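Local coordinates for neutral ceramidase (Pseudomonas aeruginosa, PDB 2ZWS), which hydrolyses the N-acyl bond of ceramides to release sphingosine and a free fatty acid, using a bound zinc ion, and also catalyses the reverse synthesis, at residues L63-A69 with F105-Y111; V115-Q119 with Q505-Q509; T389-L393 with A496-D500. All coordinates share one frame; numbering follows the deposited sequence. Where two conformers were deposited one is given.

Contact 1 (L63-A69 with F105-Y111); sequences LGMIFQA and FSHYAMY. With FMT (formic acid), chain D.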
loop_
_atom_site.group_PDB
_atom_site.type_symbol
_atom_site.label_atom_id
_atom_site.label_comp_id
_atom_site.label_asym_id
_atom_site.label_seq_id
_atom_site.Cartn_x
_atom_site.Cartn_y
_atom_site.Cartn_z
ATOM N N LEU A 63 1.132 -1.087 -1.453
ATOM C CA LEU A 63 2.387 -0.327 -1.437
ATOM C C LEU A 63 2.594 0.276 -0.060
ATOM O O LEU A 63 1.640 0.428 0.713
ATOM C CB LEU A 63 2.334 0.839 -2.449
ATOM C CG LEU A 63 2.149 0.402 -3.907
ATOM C CD1 LEU A 63 1.912 1.591 -4.790
ATOM C CD2 LEU A 63 3.383 -0.382 -4.369
ATOM N N GLY A 64 3.831 0.690 0.242
ATOM C CA GLY A 64 4.109 1.396 1.491
ATOM C C GLY A 64 3.383 2.722 1.534
ATOM O O GLY A 64 2.907 3.158 2.589
ATOM N N MET A 65 3.280 3.365 0.369
ATOM C CA MET A 65 2.597 4.648 0.295
ATOM C C MET A 65 2.356 4.999 -1.155
ATOM O O MET A 65 2.862 4.311 -2.062
ATOM C CB MET A 65 3.387 5.738 1.015
ATOM C CG MET A 65 4.828 5.760 0.702
ATOM S SD MET A 65 5.935 4.566 1.577
ATOM C CE MET A 65 5.880 5.078 3.280
ATOM N N ILE A 66 1.543 6.028 -1.390
ATOM C CA ILE A 66 1.439 6.486 -2.781
ATOM C C ILE A 66 2.024 7.876 -2.879
ATOM O O ILE A 66 1.499 8.888 -2.443
ATOM C CB ILE A 66 0.047 6.378 -3.434
ATOM C CG1 ILE A 66 -0.946 7.154 -2.607
ATOM C CG2 ILE A 66 -0.366 4.903 -3.614
ATOM C CD1 ILE A 66 -1.513 6.342 -1.593
ATOM N N PHE A 67 3.197 7.879 -3.460
ATOM C CA PHE A 67 3.972 9.104 -3.506
ATOM C C PHE A 67 3.426 10.082 -4.536
ATOM O O PHE A 67 2.805 9.673 -5.528
ATOM C CB PHE A 67 5.419 8.777 -3.841
ATOM C CG PHE A 67 6.157 8.020 -2.747
ATOM C CD1 PHE A 67 6.628 6.731 -3.012
ATOM C CD2 PHE A 67 6.351 8.577 -1.472
ATOM C CE1 PHE A 67 7.327 6.013 -2.078
ATOM C CE2 PHE A 67 7.074 7.854 -0.483
ATOM C CZ PHE A 67 7.568 6.563 -0.809
ATOM N N GLN A 68 3.687 11.369 -4.320
ATOM C CA GLN A 68 3.265 12.395 -5.253
ATOM C C GLN A 68 3.667 12.087 -6.706
ATOM O O GLN A 68 2.872 12.296 -7.630
ATOM C CB GLN A 68 3.781 13.755 -4.813
ATOM C CG GLN A 68 3.324 14.870 -5.684
ATOM C CD GLN A 68 3.236 16.156 -4.893
ATOM O OE1 GLN A 68 4.225 16.917 -4.779
ATOM N NE2 GLN A 68 2.082 16.378 -4.266
ATOM N N ALA A 69 4.877 11.577 -6.910
ATOM C CA ALA A 69 5.317 11.257 -8.281
ATOM C C ALA A 69 4.399 10.257 -9.031
ATOM O O ALA A 69 4.148 10.381 -10.245
ATOM C CB ALA A 69 6.757 10.739 -8.236
ATOM N N PHE A 105 10.247 4.698 -5.482
ATOM C CA PHE A 105 9.207 5.234 -6.331
ATOM C C PHE A 105 8.636 6.586 -5.893
ATOM O O PHE A 105 7.567 7.021 -6.367
ATOM C CB PHE A 105 8.125 4.179 -6.627
ATOM C CG PHE A 105 7.450 3.614 -5.396
ATOM C CD1 PHE A 105 8.031 2.574 -4.679
ATOM C CD2 PHE A 105 6.212 4.107 -4.979
ATOM C CE1 PHE A 105 7.389 2.036 -3.543
ATOM C CE2 PHE A 105 5.553 3.576 -3.862
ATOM C CZ PHE A 105 6.138 2.556 -3.140
ATOM N N SER A 106 9.380 7.259 -5.009
ATOM C CA SER A 106 9.153 8.672 -4.707
ATOM C C SER A 106 10.060 9.512 -5.576
ATOM O O SER A 106 11.062 9.001 -6.085
ATOM C CB SER A 106 9.501 8.967 -3.234
ATOM O OG SER A 106 9.218 10.323 -2.888
ATOM N N HIS A 107 9.744 10.794 -5.691
ATOM C CA HIS A 107 10.713 11.739 -6.241
ATOM C C HIS A 107 11.384 12.608 -5.172
ATOM O O HIS A 107 12.257 13.406 -5.498
ATOM C CB HIS A 107 10.074 12.625 -7.308
ATOM C CG HIS A 107 9.908 11.928 -8.636
ATOM N ND1 HIS A 107 9.262 12.495 -9.714
ATOM C CD2 HIS A 107 10.303 10.699 -9.039
ATOM C CE1 HIS A 107 9.259 11.639 -10.722
ATOM N NE2 HIS A 107 9.906 10.547 -10.349
ATOM N N TYR A 108 10.988 12.412 -3.911
ATOM C CA TYR A 108 11.576 13.116 -2.759
ATOM C C TYR A 108 12.649 12.297 -2.092
ATOM O O TYR A 108 12.449 11.119 -1.749
ATOM C CB TYR A 108 10.515 13.575 -1.769
ATOM C CG TYR A 108 9.805 14.759 -2.320
ATOM C CD1 TYR A 108 10.392 16.037 -2.278
ATOM C CD2 TYR A 108 8.558 14.620 -2.941
ATOM C CE1 TYR A 108 9.762 17.105 -2.838
ATOM C CE2 TYR A 108 7.930 15.715 -3.511
ATOM C CZ TYR A 108 8.525 16.955 -3.440
ATOM O OH TYR A 108 7.950 18.067 -3.999
ATOM N N ALA A 109 13.808 12.935 -1.904
ATOM C CA ALA A 109 14.993 12.179 -1.517
ATOM C C ALA A 109 14.829 11.406 -0.210
ATOM O O ALA A 109 15.326 10.301 -0.104
ATOM C CB ALA A 109 16.242 13.078 -1.461
ATOM N N MET A 110 14.154 11.992 0.784
ATOM C CA MET A 110 13.980 11.367 2.096
ATOM C C MET A 110 13.456 9.930 1.980
ATOM O O MET A 110 13.907 9.012 2.669
ATOM C CB MET A 110 13.015 12.207 2.948
ATOM C CG MET A 110 12.910 11.781 4.414
ATOM S SD MET A 110 14.496 11.841 5.285
ATOM C CE MET A 110 15.144 13.416 4.811
ATOM N N TYR A 111 12.491 9.751 1.079
ATOM C CA TYR A 111 11.793 8.477 1.008
ATOM C C TYR A 111 12.526 7.444 0.152
ATOM O O TYR A 111 12.180 6.257 0.203
ATOM C CB TYR A 111 10.340 8.710 0.572
ATOM C CG TYR A 111 9.660 9.731 1.473
ATOM C CD1 TYR A 111 9.658 9.557 2.842
ATOM C CD2 TYR A 111 9.001 10.848 0.946
ATOM C CE1 TYR A 111 9.080 10.509 3.700
ATOM C CE2 TYR A 111 8.391 11.790 1.777
ATOM C CZ TYR A 111 8.438 11.606 3.156
ATOM O OH TYR A 111 7.835 12.541 3.936
HETATM C C FMT D . 5.937 11.998 -1.650
HETATM O O1 FMT D . 4.693 12.007 -1.824
HETATM O O2 FMT D . 6.768 11.766 -2.556
HETATM O O HOH W 1 5.538 18.808 -2.936
HETATM O O HOH W 2 6.485 17.053 -6.118
HETATM O O HOH W 3 7.107 11.984 -5.193
#

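Contact 2 (V115-Q119 with Q505-Q509); sequences VLGFQ and QMNFQ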
loop_
_atom_site.group_PDB
_atom_site.type_symbol
_atom_site.label_atom_id
_atom_site.label_comp_id
_atom_site.label_asym_id
_atom_site.label_seq_id
_atom_site.Cartn_x
_atom_site.Cartn_y
_atom_site.Cartn_z
ATOM N N VAL A 115 17.085 3.166 -0.256
ATOM C CA VAL A 115 17.007 2.456 -1.542
ATOM C C VAL A 115 18.144 2.907 -2.480
ATOM O O VAL A 115 18.341 2.315 -3.571
ATOM C CB VAL A 115 15.640 2.723 -2.229
ATOM C CG1 VAL A 115 15.392 1.715 -3.341
ATOM C CG2 VAL A 115 14.458 2.673 -1.207
ATOM N N LEU A 116 18.871 3.954 -2.051
ATOM C CA LEU A 116 19.981 4.567 -2.806
ATOM C C LEU A 116 19.484 5.376 -4.012
ATOM O O LEU A 116 20.253 5.632 -4.948
ATOM C CB LEU A 116 20.987 3.516 -3.291
ATOM C CG LEU A 116 21.577 2.543 -2.273
ATOM C CD1 LEU A 116 22.467 1.516 -2.950
ATOM C CD2 LEU A 116 22.355 3.333 -1.201
ATOM N N GLY A 117 18.214 5.788 -3.981
ATOM C CA GLY A 117 17.672 6.690 -4.991
ATOM C C GLY A 117 16.446 6.124 -5.708
ATOM O O GLY A 117 15.801 5.180 -5.241
ATOM N N PHE A 118 16.168 6.702 -6.875
ATOM C CA PHE A 118 14.977 6.421 -7.656
ATOM C C PHE A 118 15.149 5.150 -8.487
ATOM O O PHE A 118 16.160 4.992 -9.187
ATOM C CB PHE A 118 14.766 7.603 -8.596
ATOM C CG PHE A 118 13.560 7.483 -9.451
ATOM C CD1 PHE A 118 13.678 7.365 -10.840
ATOM C CD2 PHE A 118 12.308 7.489 -8.863
ATOM C CE1 PHE A 118 12.548 7.259 -11.628
ATOM C CE2 PHE A 118 11.179 7.390 -9.631
ATOM C CZ PHE A 118 11.285 7.265 -11.019
ATOM N N GLN A 119 14.152 4.266 -8.448
ATOM C CA GLN A 119 14.214 3.009 -9.162
ATOM C C GLN A 119 13.133 3.045 -10.252
ATOM O O GLN A 119 11.962 2.719 -10.026
ATOM C CB GLN A 119 14.018 1.823 -8.206
ATOM C CG GLN A 119 14.987 1.812 -7.001
ATOM C CD GLN A 119 16.463 2.067 -7.374
ATOM O OE1 GLN A 119 17.148 2.933 -6.765
ATOM N NE2 GLN A 119 16.964 1.313 -8.343
ATOM N N GLN A 505 16.244 13.061 -10.851
ATOM C CA GLN A 505 16.323 11.938 -9.915
ATOM C C GLN A 505 17.698 11.287 -9.952
ATOM O O GLN A 505 18.255 11.032 -11.029
ATOM C CB GLN A 505 15.257 10.907 -10.268
ATOM C CG GLN A 505 13.845 11.449 -10.016
ATOM C CD GLN A 505 13.639 11.831 -8.555
ATOM O OE1 GLN A 505 13.783 10.987 -7.668
ATOM N NE2 GLN A 505 13.328 13.092 -8.297
ATOM N N MET A 506 18.255 11.040 -8.782
ATOM C CA MET A 506 19.535 10.330 -8.669
ATOM C C MET A 506 19.327 8.860 -8.309
ATOM O O MET A 506 18.308 8.473 -7.697
ATOM C CB MET A 506 20.420 10.977 -7.595
ATOM C CG MET A 506 20.758 12.448 -7.860
ATOM S SD MET A 506 21.998 13.066 -6.715
ATOM C CE MET A 506 21.207 12.941 -5.152
ATOM N N ASN A 507 20.298 8.030 -8.689
ATOM C CA ASN A 507 20.296 6.632 -8.322
ATOM C C ASN A 507 21.679 6.066 -8.207
ATOM O O ASN A 507 22.489 6.268 -9.125
ATOM C CB ASN A 507 19.569 5.809 -9.378
ATOM C CG ASN A 507 19.775 4.327 -9.170
ATOM O OD1 ASN A 507 19.477 3.816 -8.102
ATOM N ND2 ASN A 507 20.319 3.628 -10.183
ATOM N N PHE A 508 21.925 5.337 -7.110
ATOM C CA PHE A 508 23.216 4.672 -6.883
ATOM C C PHE A 508 23.108 3.154 -6.760
ATOM O O PHE A 508 24.090 2.467 -6.513
ATOM C CB PHE A 508 23.964 5.336 -5.715
ATOM C CG PHE A 508 24.412 6.711 -6.038
ATOM C CD1 PHE A 508 23.574 7.807 -5.816
ATOM C CD2 PHE A 508 25.667 6.926 -6.595
ATOM C CE1 PHE A 508 23.976 9.088 -6.142
ATOM C CE2 PHE A 508 26.073 8.209 -6.920
ATOM C CZ PHE A 508 25.227 9.296 -6.678
ATOM N N GLN A 509 21.915 2.620 -7.042
ATOM C CA GLN A 509 21.735 1.179 -7.090
ATOM C C GLN A 509 22.124 0.651 -8.460
ATOM O O GLN A 509 21.546 1.055 -9.475
ATOM C CB GLN A 509 20.276 0.816 -6.787
ATOM C CG GLN A 509 19.948 -0.652 -6.982
ATOM C CD GLN A 509 20.728 -1.573 -6.058
ATOM O OE1 GLN A 509 20.585 -1.517 -4.829
ATOM N NE2 GLN A 509 21.526 -2.455 -6.646
HETATM O O HOH W 4 18.464 -0.437 -3.473
#

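Contact 3 (T389-L393 with A496-D500); sequences TPTVL and AIAPD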
loop_
_atom_site.group_PDB
_atom_site.type_symbol
_atom_site.label_atom_id
_atom_site.label_comp_id
_atom_site.label_asym_id
_atom_site.label_seq_id
_atom_site.Cartn_x
_atom_site.Cartn_y
_atom_site.Cartn_z
ATOM N N THR A 389 11.760 16.588 1.331
ATOM C CA THR A 389 10.400 16.220 1.679
ATOM C C THR A 389 9.438 17.133 0.916
ATOM O O THR A 389 9.819 18.212 0.490
ATOM C CB THR A 389 10.163 16.351 3.204
ATOM O OG1 THR A 389 10.766 17.566 3.695
ATOM C CG2 THR A 389 10.734 15.154 3.949
ATOM N N PRO A 390 8.184 16.680 0.693
ATOM C CA PRO A 390 7.233 17.520 -0.068
ATOM C C PRO A 390 6.814 18.821 0.601
ATOM O O PRO A 390 6.891 18.955 1.821
ATOM C CB PRO A 390 5.998 16.617 -0.245
ATOM C CG PRO A 390 6.167 15.493 0.711
ATOM C CD PRO A 390 7.618 15.358 1.051
ATOM N N THR A 391 6.342 19.753 -0.220
ATOM C CA THR A 391 5.856 21.051 0.226
ATOM C C THR A 391 4.444 21.358 -0.256
ATOM O O THR A 391 3.773 22.195 0.328
ATOM C CB THR A 391 6.792 22.172 -0.244
ATOM O OG1 THR A 391 6.825 22.210 -1.674
ATOM C CG2 THR A 391 8.222 21.944 0.306
ATOM N N VAL A 392 4.014 20.706 -1.345
ATOM C CA VAL A 392 2.694 20.978 -1.928
ATOM C C VAL A 392 1.949 19.660 -1.847
ATOM O O VAL A 392 2.403 18.668 -2.419
ATOM C CB VAL A 392 2.794 21.467 -3.399
ATOM C CG1 VAL A 392 1.391 21.525 -4.058
ATOM C CG2 VAL A 392 3.555 22.805 -3.478
ATOM N N LEU A 393 0.846 19.647 -1.110
ATOM C CA LEU A 393 0.206 18.375 -0.753
ATOM C C LEU A 393 -1.263 18.328 -1.155
ATOM O O LEU A 393 -1.955 19.346 -1.091
ATOM C CB LEU A 393 0.348 18.117 0.757
ATOM C CG LEU A 393 1.798 17.868 1.228
ATOM C CD1 LEU A 393 1.815 17.845 2.710
ATOM C CD2 LEU A 393 2.311 16.552 0.654
ATOM N N ALA A 496 -2.385 24.973 -5.917
ATOM C CA ALA A 496 -1.005 25.296 -6.204
ATOM C C ALA A 496 -0.437 24.105 -6.947
ATOM O O ALA A 496 -1.179 23.242 -7.385
ATOM C CB ALA A 496 -0.277 25.384 -4.859
ATOM N N ILE A 497 0.837 24.119 -7.292
ATOM C CA ILE A 497 1.303 23.738 -8.601
ATOM C C ILE A 497 2.234 22.713 -7.931
ATOM O O ILE A 497 3.094 23.106 -7.137
ATOM C CB ILE A 497 2.179 24.719 -9.378
ATOM C CG1 ILE A 497 1.311 25.762 -10.082
ATOM C CG2 ILE A 497 2.971 23.924 -10.430
ATOM C CD1 ILE A 497 0.239 25.163 -10.977
ATOM N N ALA A 498 2.027 21.411 -8.150
ATOM C CA ALA A 498 2.872 20.407 -7.510
ATOM C C ALA A 498 4.207 20.369 -8.254
ATOM O O ALA A 498 4.227 20.219 -9.472
ATOM C CB ALA A 498 2.214 19.051 -7.540
ATOM N N PRO A 499 5.328 20.534 -7.534
ATOM C CA PRO A 499 6.629 20.555 -8.223
ATOM C C PRO A 499 6.905 19.261 -8.990
ATOM O O PRO A 499 6.642 18.176 -8.488
ATOM C CB PRO A 499 7.634 20.736 -7.080
ATOM C CG PRO A 499 6.862 21.364 -5.979
ATOM C CD PRO A 499 5.469 20.756 -6.084
ATOM N N ASP A 500 7.412 19.380 -10.211
ATOM C CA ASP A 500 7.790 18.220 -11.011
ATOM C C ASP A 500 9.293 18.007 -10.858
ATOM O O ASP A 500 10.119 18.822 -11.312
ATOM C CB ASP A 500 7.383 18.441 -12.475
ATOM C CG ASP A 500 7.660 17.239 -13.382
ATOM O OD1 ASP A 500 8.265 16.238 -12.944
ATOM O OD2 ASP A 500 7.267 17.308 -14.568
#

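Contact 1 (L63-A69 with F105-Y111)
The ring of Phe67 is held between groups turned in different ways. One of its edges points at the face of Phe105 in an offset edge-to-face pair, with centroids 4.9 Å apart and planes inclined at 62°; the two side chains cross at about a right angle. Over the centre of one Phe67 face lies the CB of Ser106, a CH-pi contact of 3.5 Å from that carbon to the ring centroid, while the opposite face receives CG of Met65. The third aromatic partner, Tyr111, lies nearly parallel to Phe67 but slid so far aside that the overlap is slight; its CB does the touching, 3.5 Å from Phe67 CE2. Phe105 has its CG wedged between the backbone N and the carbonyl carbon (chi1 58°), which swings its ring back across the contact until CE2 meets the carbonyl O of Met65 at the ring edge.

Next to this aromatic cluster the chain enters helix 68-81, with Phe67 as its N-cap, and a formic acid molecule, probably from the crystallisation liquor, sits at the helix start. Gln68 N donates to its O1 over 2.8 Å, and Ser106 OG to its O2. That OG accepts from Tyr108 N in an ST turn; one bond accepted and one donated set the hydroxyl's direction. A water accepts from both Ala69 N and His107 N and donates to O2. Gln68, Ser106 and Tyr445, whose backbone N also binds the molecule, are inferred substrate-binding residues, so the site is consistent with substrate recognition.

CB of Ala69 lies over the centre of the His107 ring, a CH-pi contact of 3.4 Å to the centroid. Two waters bridge Gln68 OE1 to Tyr108 OH; the amide NE2 turns to Val392.

Contact 2 (V115-Q119 with Q505-Q509)
Phe118 carries its CG anti to the backbone N (chi1 -179°), and Gln505 folds at chi2 (-60°); together these torsions lay the Gln505 chain across one face of the phenyl ring, with CG offset toward the rim. The amide plane stands steeply to the ring, at 79°, and OE1 approaches Phe118 CB to 3.6 Å. The other amide atom, NE2, is hydrogen-bonded to the carbonyl O of Leu501 and also faces His107.

Between the side chains the two backbones form a single beta bridge, Gly117 with Asn507. Phe508 N donates to Leu116 O over 2.7 Å, and Phe118 N donates to Met506 O over 2.9 Å. Leu116, at positive phi, is the C-prime residue of a Schellman motif that ends the preceding helix, and the chain turns there into the bridge. Gly117 follows in an extended conformation of positive phi, accessible chiefly to glycine, and its CA comes within 3.3 Å of Met506 O.

Asn507 adds an Asx turn: OD1 accepts from Gln509 N, which sits above the carbonyl plane, while ND2 returns a bond to Gln509 O. A water donates to both Val115 O and Gln509 OE1, which also binds Lys32. Backbone bonds thus set the pairing of the loops, while Asn507 shapes its own loop locally, giving a partly buried junction that is polar along its bridge and aromatic at the Phe118 end.

Contact 3 (T389-L393 with A496-D500)
Val392 reaches across to residues 496-500 with its whole short side chain: CB and CG2 share the proline and the carbonyl O of Ile497, while CG1 alone of the three goes to the alanines. CB, which points toward the other segment, already lies 3.9 Å from CD of Pro499 and looks onto the carbonyl O of Ile497. From there the side chain forks. With CG1 anti to the backbone N (chi1 171°), that methyl is directed at the alanines: it is 3.9 Å from Ala498 CA and 4.3 Å from Ala496 CB, and it meets the CB of Ala498 at the same 4.3 Å. The other branch, CG2, lies beside the backbone N and turns to the proline, where Pro499 CD is 3.8 Å away. Both methyls also border the carbonyl O of Ile497, CG2 being the nearer at 3.7 Å, so they lie against extended backbone as well as side chains.

The proline meets the valine obliquely, offering the ring carbon attached to its own nitrogen. Beside it, Thr391 OG1 makes a looser contact with Pro499 CG. The contacts are mainly van der Waals packing of modest extent at the protein surface, with Val392 the buried residue within it, while CB of Ile497 points away from 389-393.

Val392 opens strand 392-400, which lies in a four-stranded mixed sheet next to strand 295-303, and Phe301 of that neighbour touches both Val392 and Ala498 while its backbone bonds to Ala496. Ala498 also touches Gln68 and Leu72 of helix 68-81, so the 496-500 loop meets both sheet and helix.

Contact 1 is the hub of the three: its centre lies about 12 Å from those of contact 2 and contact 3. To contact 2 it is tied by a probable hydrogen bond from Gln505 NE2 to His107 O, 3.0 Å, and by the edge-to-face pair of His107 and Phe118. To contact 3 it is joined by Gln68 NE2, 3.0 Å from Val392 O, while Tyr108 packs on Thr389 and Pro390 and Tyr111 on Pro390. Contact 3 lies within the loop that contact 2 closes, their nearest atoms about 7 Å apart. Segments 496-500 and 505-509 thus both lie near contact 1, which holds the inferred substrate residues Gln68 and Ser106; the side chain of its Met65 is about 6 Å from the zinc ion.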